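Side-chain contact in 4-alpha-glucanotransferase (Corynebacterium glutamicum, PDB 5B68), which is an amylomaltase, or disproportionating enzyme, combining an N-terminal beta-sandwich domain with a TIM-barrel glucanotransferase domain: residues V187-S192 with F198-N203. Sequence-based numbering, arbitrary orientation.
Sequences VRSTLS and FNDLGN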
ATOM      1  N   VAL A 187     -11.533  12.540  10.093  1.00 21.20           N
ATOM      2  CA  VAL A 187     -12.954  12.814   9.981  1.00 21.50           C
ATOM      3  C   VAL A 187     -13.682  12.283  11.194  1.00 23.11           C
ATOM      4  O   VAL A 187     -13.653  11.110  11.473  1.00 25.97           O
ATOM      5  CB  VAL A 187     -13.566  12.135   8.747  1.00 21.47           C
ATOM      6  CG1 VAL A 187     -14.992  12.590   8.532  1.00 22.81           C
ATOM      7  CG2 VAL A 187     -12.736  12.405   7.530  1.00 22.08           C
ATOM      8  N   ARG A 188     -14.377  13.169  11.879  1.00 19.73           N
ATOM      9  CA  ARG A 188     -14.994  12.851  13.132  1.00 20.41           C
ATOM     10  C   ARG A 188     -16.511  12.940  13.048  1.00 20.70           C
ATOM     11  O   ARG A 188     -17.057  13.717  12.295  1.00 22.04           O
ATOM     12  CB  ARG A 188     -14.505  13.814  14.211  1.00 20.68           C
ATOM     13  CG  ARG A 188     -13.098  13.563  14.721  1.00 22.03           C
ATOM     14  CD  ARG A 188     -12.037  14.222  13.862  1.00 23.30           C
ATOM     15  NE  ARG A 188     -12.135  15.670  13.849  1.00 24.83           N
ATOM     16  CZ  ARG A 188     -11.610  16.483  14.755  1.00 28.29           C
ATOM     17  NH1 ARG A 188     -10.940  16.005  15.786  1.00 26.88           N
ATOM     18  NH2 ARG A 188     -11.764  17.782  14.634  1.00 26.82           N
ATOM     19  N   SER A 189     -17.164  12.095  13.826  1.00 21.28           N
ATOM     20  CA  SER A 189     -18.575  12.195  14.137  1.00 23.47           C
ATOM     21  C   SER A 189     -18.708  12.810  15.514  1.00 22.10           C
ATOM     22  O   SER A 189     -17.727  13.105  16.148  1.00 24.84           O
ATOM     23  CB  SER A 189     -19.236  10.824  14.108  1.00 23.16           C
ATOM     24  OG  SER A 189     -18.810  10.019  15.176  1.00 22.34           O
ATOM     25  N   THR A 190     -19.926  12.991  15.978  1.00 25.33           N
ATOM     26  CA  THR A 190     -20.127  13.504  17.326  1.00 27.53           C
ATOM     27  C   THR A 190     -19.535  12.563  18.368  1.00 26.70           C
ATOM     28  O   THR A 190     -19.038  13.003  19.373  1.00 28.35           O
ATOM     29  CB  THR A 190     -21.606  13.727  17.632  1.00 29.25           C
ATOM     30  OG1 THR A 190     -22.297  12.499  17.479  1.00 40.93           O
ATOM     31  CG2 THR A 190     -22.177  14.704  16.684  1.00 27.24           C
ATOM     32  N   LEU A 191     -19.652  11.265  18.123  1.00 26.69           N
ATOM     33  CA  LEU A 191     -19.157  10.251  19.036  1.00 23.91           C
ATOM     34  C   LEU A 191     -17.680   9.802  18.919  1.00 23.61           C
ATOM     35  O   LEU A 191     -17.205   9.140  19.793  1.00 25.98           O
ATOM     36  CB  LEU A 191     -20.088   9.044  19.022  1.00 23.46           C
ATOM     37  CG  LEU A 191     -21.568   9.329  19.279  1.00 28.42           C
ATOM     38  CD1 LEU A 191     -22.431   8.118  18.997  1.00 27.21           C
ATOM     39  CD2 LEU A 191     -21.802   9.832  20.688  1.00 29.91           C
ATOM     40  N   SER A 192     -16.964  10.161  17.863  1.00 22.38           N
ATOM     41  CA  SER A 192     -15.560   9.784  17.737  1.00 22.93           C
ATOM     42  C   SER A 192     -14.764  10.223  18.989  1.00 24.09           C
ATOM     43  O   SER A 192     -15.000  11.307  19.551  1.00 25.47           O
ATOM     44  CB  SER A 192     -14.903  10.430  16.543  1.00 25.64           C
ATOM     45  OG  SER A 192     -15.698  10.252  15.359  1.00 22.24           O
ATOM     46  N   PHE A 198     -13.581   2.997  13.103  1.00 18.50           N
ATOM     47  CA  PHE A 198     -14.252   2.092  12.100  1.00 19.94           C
ATOM     48  C   PHE A 198     -15.741   2.415  11.982  1.00 21.92           C
ATOM     49  O   PHE A 198     -16.368   2.170  10.949  1.00 19.09           O
ATOM     50  CB  PHE A 198     -14.114   0.569  12.459  1.00 20.01           C
ATOM     51  CG  PHE A 198     -12.670   0.095  12.526  1.00 20.37           C
ATOM     52  CD1 PHE A 198     -11.849   0.176  11.425  1.00 20.12           C
ATOM     53  CD2 PHE A 198     -12.191  -0.529  13.661  1.00 21.49           C
ATOM     54  CE1 PHE A 198     -10.553  -0.320  11.456  1.00 21.66           C
ATOM     55  CE2 PHE A 198     -10.902  -1.039  13.702  1.00 21.19           C
ATOM     56  CZ  PHE A 198     -10.064  -0.882  12.611  1.00 21.64           C
ATOM     57  N   ASN A 199     -16.366   2.880  13.073  1.00 18.90           N
ATOM     58  CA  ASN A 199     -17.743   3.285  12.985  1.00 18.93           C
ATOM     59  C   ASN A 199     -17.910   4.439  12.052  1.00 20.01           C
ATOM     60  O   ASN A 199     -18.753   4.421  11.155  1.00 17.72           O
ATOM     61  CB  ASN A 199     -18.292   3.631  14.386  1.00 22.41           C
ATOM     62  CG  ASN A 199     -19.778   3.925  14.377  1.00 20.83           C
ATOM     63  OD1 ASN A 199     -20.220   4.898  13.792  1.00 23.24           O
ATOM     64  ND2 ASN A 199     -20.551   3.073  15.026  1.00 20.11           N
ATOM     65  N   ASP A 200     -17.058   5.438  12.258  1.00 18.38           N
ATOM     66  CA  ASP A 200     -17.019   6.572  11.361  1.00 19.49           C
ATOM     67  C   ASP A 200     -16.810   6.211   9.895  1.00 20.84           C
ATOM     68  O   ASP A 200     -17.378   6.851   9.014  1.00 20.06           O
ATOM     69  CB  ASP A 200     -15.978   7.613  11.762  1.00 20.59           C
ATOM     70  CG  ASP A 200     -16.188   8.146  13.185  1.00 22.18           C
ATOM     71  OD1 ASP A 200     -17.305   8.516  13.484  1.00 23.46           O
ATOM     72  OD2 ASP A 200     -15.201   8.239  13.974  1.00 23.63           O
ATOM     73  N   LEU A 201     -15.951   5.229   9.657  1.00 20.05           N
ATOM     74  CA  LEU A 201     -15.696   4.700   8.297  1.00 20.21           C
ATOM     75  C   LEU A 201     -16.986   4.262   7.634  1.00 18.77           C
ATOM     76  O   LEU A 201     -17.325   4.643   6.468  1.00 17.81           O
ATOM     77  CB  LEU A 201     -14.677   3.555   8.352  1.00 18.26           C
ATOM     78  CG  LEU A 201     -14.328   2.853   7.035  1.00 19.88           C
ATOM     79  CD1 LEU A 201     -13.733   3.864   6.098  1.00 20.65           C
ATOM     80  CD2 LEU A 201     -13.369   1.722   7.313  1.00 22.43           C
ATOM     81  N   GLY A 202     -17.718   3.398   8.310  1.00 18.08           N
ATOM     82  CA  GLY A 202     -18.963   2.904   7.765  1.00 20.06           C
ATOM     83  C   GLY A 202     -20.067   3.972   7.624  1.00 19.41           C
ATOM     84  O   GLY A 202     -20.783   3.997   6.640  1.00 19.17           O
ATOM     85  N   ASN A 203     -20.100   4.900   8.570  1.00 19.35           N
ATOM     86  CA  ASN A 203     -21.045   6.015   8.609  1.00 19.28           C
ATOM     87  C   ASN A 203     -20.775   6.918   7.400  1.00 19.57           C
ATOM     88  O   ASN A 203     -21.693   7.173   6.625  1.00 19.03           O
ATOM     89  CB  ASN A 203     -20.841   6.800   9.925  1.00 20.69           C
ATOM     90  CG  ASN A 203     -21.933   7.866  10.170  1.00 23.98           C
ATOM     91  OD1 ASN A 203     -22.843   8.082   9.330  1.00 22.82           O
ATOM     92  ND2 ASN A 203     -21.801   8.576  11.301  1.00 21.26           N
TER
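The carboxylate of D200 is the flat group here, and the hydroxyls of S189 and S192 meet it differently, at an edge and over a face. These two serine bonds tie together the first beta-alpha unit of the TIM barrel: the loop 187-192 follows strand 177-182, and D200 sits in the first turn of helix 198-209, on the way to the neighbouring parallel strand 215-218. S189 OG donates a hydrogen bond of 2.7 Å to D200 OD1, nearly in the carboxylate plane and on the syn lone pair of that oxygen. S192 OG instead stands tilted above one face and gives D200 OD2 a very short hydrogen bond of 2.5 Å; farther out over that same face lies V187 O, 4.1 Å from D200 OD2. R249 NH2 makes a salt bridge to D200 OD1 and also bonds S189 OG, while the backbone N of D197, just before the helix, reaches D200 OD2. The buried carboxylate thus meets an arginine and three hydrogen-bond donors, surroundings that would probably stabilise its ionised form. The loop itself holds the serines in place: S189 OG, between its backbone N and carbonyl carbon (chi1 69°), takes weak bonds from the N atoms of L191 and S192. S189 N donates an almost straight bond to S192 OG, 2.8 Å away, with an N-H...O angle of 164°.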